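Local atomic coordinates of cytochrome c2 (PDB entry 1VYD), a protein that carries electrons on a covalently bound heme c, serving as donor to the oxidized bacteriochlorophyll in bacterial photophosphorylation and possibly also working in the respiratory chain. Residues A[54-67]-A[82-95]. The protein carries 1 engineered substitution. Numbering follows the deposited sequence.
Sequences KDSIVALGASGFAW and FLKEKLDDKKAKTE. Engineered in segment 82-95: E95 (natural residue Gly). With HEM (protoporphyrin IX containing Fe), chain C.
L60 of helix 55-62 is the knob of the apolar part, set among F82, L83, K86 and L87 of helix 79-87. With CG anti to the backbone N (chi1 177°), it splits its branches: CD2 meets L83 CD2 at 3.7 Å and lies near F82 CE2, while CD1 rests on K86 CB. L87 closes the other side, CD2 against A59 CB and the backbone of L60, CD1 against S56. The axes of the short segments 55-62 and 82-87 come within 10.3 Å, at 38° between their directions. Beyond L60, F65 and W67 meet F82: F65 CZ reaches the edge of the F82 ring, 3.8 Å from F82 CZ, and the W67 six-membered ring lies nearly parallel to F82 but slid aside, planes at 26°. Helix 69-77 also touches these three rings.

Polar links join helix 55-62 to the loop that follows the Schellman motif ended by D88. The backbone N of K93 donates to the buried S56 OG (3.1 Å). A water accepts from I57 N and lies within bonding distance of K93 O and heme propionate oxygen O1D. The same propionate is held by both segments: K54 N bonds to O2D, and E95 N to O1D at 3.1 Å. W67 NE1 points almost straight at O1A of the other propionate, 3.0 Å away.

At the rim, K54 crosses the engineered E95 at about a right angle, CG to CG, and K54 NZ forms a long salt bridge with E95 OE2 (3.4 Å). K93 NZ stands 4.6 Å from K54 NZ, like charges near each other. The engineered carboxylate may partly balance K54.

Apolar packing thus ties the helices together, while backbone N-H groups and water serve one heme propionate and the W67 indole the other. The contact borders the axial iron ligand M96, which directly follows E95 and donates its N-H to T94 OG1.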
loop_
_atom_site.group_PDB
_atom_site.type_symbol
_atom_site.label_atom_id
_atom_site.label_comp_id
_atom_site.label_asym_id
_atom_site.label_seq_id
_atom_site.Cartn_x
_atom_site.Cartn_y
_atom_site.Cartn_z
ATOM N N LYS A 54 10.009 -2.013 7.772
ATOM C CA LYS A 54 10.664 -3.256 8.126
ATOM C C LYS A 54 11.527 -3.574 6.904
ATOM O O LYS A 54 11.259 -3.124 5.782
ATOM C CB LYS A 54 9.707 -4.389 8.463
ATOM C CG LYS A 54 9.553 -4.609 9.951
ATOM C CD LYS A 54 9.589 -6.105 10.330
ATOM C CE LYS A 54 10.089 -6.362 11.765
ATOM N NZ LYS A 54 9.401 -5.341 12.667
ATOM N N ASP A 55 12.567 -4.364 7.125
ATOM C CA ASP A 55 13.556 -4.671 6.111
ATOM C C ASP A 55 13.106 -5.409 4.914
ATOM O O ASP A 55 13.617 -5.151 3.811
ATOM C CB ASP A 55 14.709 -5.303 6.924
ATOM C CG ASP A 55 14.408 -6.726 7.266
ATOM O OD1 ASP A 55 13.267 -7.030 7.735
ATOM O OD2 ASP A 55 15.337 -7.538 7.005
ATOM N N SER A 56 12.149 -6.350 4.911
ATOM C CA SER A 56 11.762 -7.039 3.702
ATOM C C SER A 56 11.164 -6.217 2.585
ATOM O O SER A 56 11.401 -6.492 1.388
ATOM C CB SER A 56 10.593 -8.078 3.945
ATOM O OG SER A 56 10.988 -8.747 5.115
ATOM N N ILE A 57 10.238 -5.322 2.967
ATOM C CA ILE A 57 9.592 -4.467 1.996
ATOM C C ILE A 57 10.682 -3.539 1.415
ATOM O O ILE A 57 10.645 -3.234 0.214
ATOM C CB ILE A 57 8.398 -3.689 2.534
ATOM C CG1 ILE A 57 7.750 -3.059 1.268
ATOM C CG2 ILE A 57 8.837 -2.630 3.528
ATOM C CD1 ILE A 57 6.444 -2.330 1.529
ATOM N N VAL A 58 11.676 -3.148 2.231
ATOM C CA VAL A 58 12.765 -2.352 1.572
ATOM C C VAL A 58 13.584 -3.139 0.557
ATOM O O VAL A 58 13.891 -2.662 -0.543
ATOM C CB VAL A 58 13.607 -1.841 2.755
ATOM C CG1 VAL A 58 14.967 -1.304 2.326
ATOM C CG2 VAL A 58 12.771 -0.778 3.478
ATOM N N ALA A 59 13.949 -4.421 0.844
ATOM C CA ALA A 59 14.715 -5.304 -0.037
ATOM C C ALA A 59 13.902 -5.552 -1.305
ATOM O O ALA A 59 14.340 -5.639 -2.437
ATOM C CB ALA A 59 14.955 -6.693 0.648
ATOM N N LEU A 60 12.565 -5.605 -1.127
ATOM C CA LEU A 60 11.678 -5.743 -2.264
ATOM C C LEU A 60 11.797 -4.521 -3.154
ATOM O O LEU A 60 11.964 -4.674 -4.360
ATOM C CB LEU A 60 10.274 -6.043 -1.760
ATOM C CG LEU A 60 9.239 -6.122 -2.928
ATOM C CD1 LEU A 60 9.555 -7.267 -3.873
ATOM C CD2 LEU A 60 7.871 -6.049 -2.319
ATOM N N GLY A 61 11.865 -3.283 -2.608
ATOM C CA GLY A 61 12.035 -2.174 -3.561
ATOM C C GLY A 61 13.496 -2.101 -4.043
ATOM O O GLY A 61 13.824 -1.607 -5.138
ATOM N N ALA A 62 14.455 -2.619 -3.228
ATOM C CA ALA A 62 15.835 -2.567 -3.683
ATOM C C ALA A 62 16.033 -3.463 -4.886
ATOM O O ALA A 62 16.864 -3.174 -5.723
ATOM C CB ALA A 62 16.690 -2.856 -2.476
ATOM N N SER A 63 15.220 -4.480 -5.127
ATOM C CA SER A 63 15.342 -5.274 -6.347
ATOM C C SER A 63 14.588 -4.684 -7.536
ATOM O O SER A 63 14.377 -5.514 -8.431
ATOM C CB SER A 63 14.732 -6.674 -6.083
ATOM O OG SER A 63 13.305 -6.380 -6.116
ATOM N N GLY A 64 14.055 -3.463 -7.548
ATOM C CA GLY A 64 13.412 -2.993 -8.778
ATOM C C GLY A 64 11.895 -2.894 -8.709
ATOM O O GLY A 64 11.259 -2.114 -9.403
ATOM N N PHE A 65 11.234 -3.565 -7.802
ATOM C CA PHE A 65 9.807 -3.602 -7.665
ATOM C C PHE A 65 9.164 -2.250 -7.318
ATOM O O PHE A 65 9.336 -1.630 -6.275
ATOM C CB PHE A 65 9.497 -4.706 -6.647
ATOM C CG PHE A 65 8.000 -4.897 -6.468
ATOM C CD1 PHE A 65 7.368 -5.859 -7.234
ATOM C CD2 PHE A 65 7.295 -4.175 -5.495
ATOM C CE1 PHE A 65 6.015 -6.107 -7.064
ATOM C CE2 PHE A 65 5.936 -4.447 -5.328
ATOM C CZ PHE A 65 5.271 -5.361 -6.124
ATOM N N ALA A 66 8.185 -1.900 -8.171
ATOM C CA ALA A 66 7.293 -0.806 -8.020
ATOM C C ALA A 66 5.859 -1.388 -7.990
ATOM O O ALA A 66 5.583 -2.303 -8.753
ATOM C CB ALA A 66 7.448 0.177 -9.160
ATOM N N TRP A 67 5.013 -0.858 -7.081
ATOM C CA TRP A 67 3.667 -1.329 -7.024
ATOM C C TRP A 67 2.824 -1.028 -8.255
ATOM O O TRP A 67 2.697 0.108 -8.697
ATOM C CB TRP A 67 2.913 -0.589 -5.873
ATOM C CG TRP A 67 3.525 -0.879 -4.542
ATOM C CD1 TRP A 67 4.275 -0.029 -3.753
ATOM C CD2 TRP A 67 3.349 -2.073 -3.801
ATOM N NE1 TRP A 67 4.584 -0.623 -2.574
ATOM C CE2 TRP A 67 4.073 -1.923 -2.606
ATOM C CE3 TRP A 67 2.670 -3.284 -4.046
ATOM C CZ2 TRP A 67 4.128 -2.952 -1.657
ATOM C CZ3 TRP A 67 2.762 -4.304 -3.146
ATOM C CH2 TRP A 67 3.493 -4.128 -1.936
ATOM N N PHE A 82 2.637 -12.318 0.646
ATOM C CA PHE A 82 3.115 -11.660 -0.548
ATOM C C PHE A 82 4.627 -11.507 -0.481
ATOM O O PHE A 82 5.332 -11.793 -1.446
ATOM C CB PHE A 82 2.464 -10.283 -0.629
ATOM C CG PHE A 82 2.847 -9.531 -1.888
ATOM C CD1 PHE A 82 2.158 -9.799 -3.055
ATOM C CD2 PHE A 82 3.843 -8.588 -1.870
ATOM C CE1 PHE A 82 2.482 -9.112 -4.206
ATOM C CE2 PHE A 82 4.184 -7.903 -3.018
ATOM C CZ PHE A 82 3.504 -8.158 -4.168
ATOM N N LEU A 83 5.065 -10.966 0.660
ATOM C CA LEU A 83 6.494 -10.683 0.796
ATOM C C LEU A 83 7.307 -11.974 0.700
ATOM O O LEU A 83 8.286 -11.966 -0.074
ATOM C CB LEU A 83 6.740 -9.835 2.042
ATOM C CG LEU A 83 6.146 -8.417 1.931
ATOM C CD1 LEU A 83 6.265 -7.634 3.254
ATOM C CD2 LEU A 83 6.792 -7.561 0.832
ATOM N N LYS A 84 6.900 -13.029 1.422
ATOM C CA LYS A 84 7.627 -14.312 1.339
ATOM C C LYS A 84 7.790 -14.821 -0.095
ATOM O O LYS A 84 8.911 -15.130 -0.537
ATOM C CB LYS A 84 6.928 -15.430 2.139
ATOM C CG LYS A 84 6.545 -14.980 3.536
ATOM C CD LYS A 84 6.714 -16.059 4.586
ATOM C CE LYS A 84 6.197 -15.559 5.934
ATOM N NZ LYS A 84 4.713 -15.411 5.717
ATOM N N GLU A 85 6.739 -14.865 -0.871
ATOM C CA GLU A 85 6.769 -15.222 -2.272
ATOM C C GLU A 85 7.625 -14.352 -3.188
ATOM O O GLU A 85 8.525 -14.878 -3.880
ATOM C CB GLU A 85 5.311 -15.267 -2.792
ATOM C CG GLU A 85 5.253 -16.003 -4.114
ATOM C CD GLU A 85 3.870 -16.178 -4.701
ATOM O OE1 GLU A 85 3.629 -15.545 -5.787
ATOM O OE2 GLU A 85 3.070 -16.965 -4.084
ATOM N N LYS A 86 7.512 -13.010 -3.219
ATOM C CA LYS A 86 8.334 -12.190 -4.095
ATOM C C LYS A 86 9.821 -12.234 -3.758
ATOM O O LYS A 86 10.683 -12.040 -4.616
ATOM C CB LYS A 86 8.037 -10.675 -4.105
ATOM C CG LYS A 86 6.626 -10.313 -4.545
ATOM C CD LYS A 86 6.598 -10.059 -6.030
ATOM C CE LYS A 86 5.188 -10.361 -6.536
ATOM N NZ LYS A 86 5.221 -10.911 -7.944
ATOM N N LEU A 87 10.109 -12.263 -2.456
ATOM C CA LEU A 87 11.518 -12.273 -2.096
ATOM C C LEU A 87 12.022 -13.705 -2.170
ATOM O O LEU A 87 13.210 -13.896 -2.029
ATOM C CB LEU A 87 11.731 -11.640 -0.708
ATOM C CG LEU A 87 11.495 -10.105 -0.770
ATOM C CD1 LEU A 87 11.039 -9.596 0.592
ATOM C CD2 LEU A 87 12.750 -9.391 -1.266
ATOM N N ASP A 88 11.148 -14.711 -2.188
ATOM C CA ASP A 88 11.560 -16.106 -2.148
ATOM C C ASP A 88 12.258 -16.293 -0.801
ATOM O O ASP A 88 13.372 -16.803 -0.745
ATOM C CB ASP A 88 12.518 -16.511 -3.268
ATOM C CG ASP A 88 11.850 -17.537 -4.176
ATOM O OD1 ASP A 88 11.622 -17.143 -5.339
ATOM O OD2 ASP A 88 11.621 -18.662 -3.681
ATOM N N ASP A 89 11.607 -15.799 0.251
ATOM C CA ASP A 89 12.169 -15.926 1.590
ATOM C C ASP A 89 11.097 -16.167 2.652
ATOM O O ASP A 89 10.258 -15.312 2.967
ATOM C CB ASP A 89 12.931 -14.684 1.944
ATOM C CG ASP A 89 13.501 -14.618 3.321
ATOM O OD1 ASP A 89 14.158 -13.571 3.563
ATOM O OD2 ASP A 89 13.296 -15.515 4.159
ATOM N N LYS A 90 11.224 -17.348 3.281
ATOM C CA LYS A 90 10.304 -17.786 4.309
ATOM C C LYS A 90 10.346 -16.864 5.517
ATOM O O LYS A 90 9.335 -16.804 6.220
ATOM C CB LYS A 90 10.547 -19.225 4.812
ATOM C CG LYS A 90 10.933 -20.295 3.807
ATOM C CD LYS A 90 11.210 -21.685 4.346
ATOM C CE LYS A 90 11.908 -21.784 5.687
ATOM N NZ LYS A 90 11.328 -22.876 6.534
ATOM N N LYS A 91 11.457 -16.199 5.804
ATOM C CA LYS A 91 11.541 -15.329 6.966
ATOM C C LYS A 91 11.080 -13.893 6.655
ATOM O O LYS A 91 11.210 -13.038 7.538
ATOM C CB LYS A 91 12.975 -15.310 7.488
ATOM C CG LYS A 91 13.556 -16.632 7.953
ATOM C CD LYS A 91 14.484 -16.525 9.155
ATOM C CE LYS A 91 14.278 -17.746 10.055
ATOM N NZ LYS A 91 14.887 -17.516 11.433
ATOM N N ALA A 92 10.650 -13.550 5.429
ATOM C CA ALA A 92 10.186 -12.197 5.156
ATOM C C ALA A 92 9.111 -11.881 6.197
ATOM O O ALA A 92 8.232 -12.719 6.434
ATOM C CB ALA A 92 9.529 -11.965 3.793
ATOM N N LYS A 93 9.212 -10.673 6.740
ATOM C CA LYS A 93 8.207 -10.198 7.714
ATOM C C LYS A 93 7.632 -8.845 7.272
ATOM O O LYS A 93 8.262 -7.962 6.652
ATOM C CB LYS A 93 8.927 -10.073 9.054
ATOM C CG LYS A 93 9.156 -11.316 9.906
ATOM C CD LYS A 93 9.322 -11.081 11.405
ATOM C CE LYS A 93 7.979 -10.748 12.062
ATOM N NZ LYS A 93 7.987 -9.716 13.139
ATOM N N THR A 94 6.419 -8.536 7.718
ATOM C CA THR A 94 5.735 -7.302 7.467
ATOM C C THR A 94 5.211 -6.634 8.743
ATOM O O THR A 94 4.749 -7.292 9.660
ATOM C CB THR A 94 4.495 -7.541 6.551
ATOM O OG1 THR A 94 3.712 -6.331 6.518
ATOM C CG2 THR A 94 3.679 -8.608 7.246
ATOM N N GLU A 95 5.177 -5.302 8.772
ATOM C CA GLU A 95 4.672 -4.563 9.913
ATOM C C GLU A 95 3.181 -4.297 9.711
ATOM O O GLU A 95 2.537 -3.660 10.547
ATOM C CB GLU A 95 5.268 -3.193 10.143
ATOM C CG GLU A 95 6.663 -3.134 10.661
ATOM C CD GLU A 95 6.764 -3.300 12.167
ATOM O OE1 GLU A 95 6.133 -4.224 12.728
ATOM O OE2 GLU A 95 7.510 -2.482 12.773
HETATM C CHA HEM C . 2.487 -0.552 4.017
HETATM C CHB HEM C . -1.708 -0.415 1.541
HETATM C CHC HEM C . -4.138 -1.192 5.696
HETATM C CHD HEM C . -0.018 -0.471 8.202
HETATM C C1A HEM C . 1.539 -0.532 2.999
HETATM C C2A HEM C . 1.817 -0.434 1.581
HETATM C C3A HEM C . 0.666 -0.417 0.945
HETATM C C4A HEM C . -0.377 -0.505 1.920
HETATM C CMA HEM C . 0.240 -0.318 -0.539
HETATM C CAA HEM C . 3.276 -0.355 1.012
HETATM C CBA HEM C . 3.675 1.097 0.894
HETATM C CGA HEM C . 5.051 1.439 0.364
HETATM O O1A HEM C . 5.824 0.521 -0.038
HETATM O O2A HEM C . 5.349 2.647 0.523
HETATM C C1B HEM C . -2.682 -0.610 2.502
HETATM C C2B HEM C . -4.081 -0.735 2.173
HETATM C C3B HEM C . -4.714 -0.990 3.326
HETATM C C4B HEM C . -3.772 -0.968 4.397
HETATM C CMB HEM C . -4.675 -0.563 0.732
HETATM C CAB HEM C . -6.206 -1.334 3.559
HETATM C CBB HEM C . -6.784 -2.342 2.805
HETATM C C1C HEM C . -3.207 -1.049 6.719
HETATM C C2C HEM C . -3.553 -1.075 8.134
HETATM C C3C HEM C . -2.434 -0.906 8.810
HETATM C C4C HEM C . -1.342 -0.740 7.867
HETATM C CMC HEM C . -5.010 -1.230 8.604
HETATM C CAC HEM C . -2.171 -0.969 10.330
HETATM C CBC HEM C . -2.882 -1.770 11.191
HETATM C C1D HEM C . 1.002 -0.391 7.271
HETATM C C2D HEM C . 2.401 -0.392 7.607
HETATM C C3D HEM C . 3.090 -0.412 6.452
HETATM C C4D HEM C . 2.146 -0.491 5.362
HETATM C CMD HEM C . 2.910 -0.321 9.056
HETATM C CAD HEM C . 4.598 -0.481 6.221
HETATM C CBD HEM C . 4.942 -1.998 5.998
HETATM C CGD HEM C . 6.302 -2.450 6.448
HETATM O O1D HEM C . 6.408 -3.701 6.483
HETATM O O2D HEM C . 7.165 -1.639 6.911
HETATM N NA HEM C . 0.195 -0.569 3.169
HETATM N NB HEM C . -2.520 -0.703 3.850
HETATM N NC HEM C . -1.850 -0.857 6.577
HETATM N ND HEM C . 0.857 -0.485 5.890
HETATM FE FE HEM C . -0.822 -0.668 4.878
HETATM O O HOH W 1 8.488 -5.237 5.480
#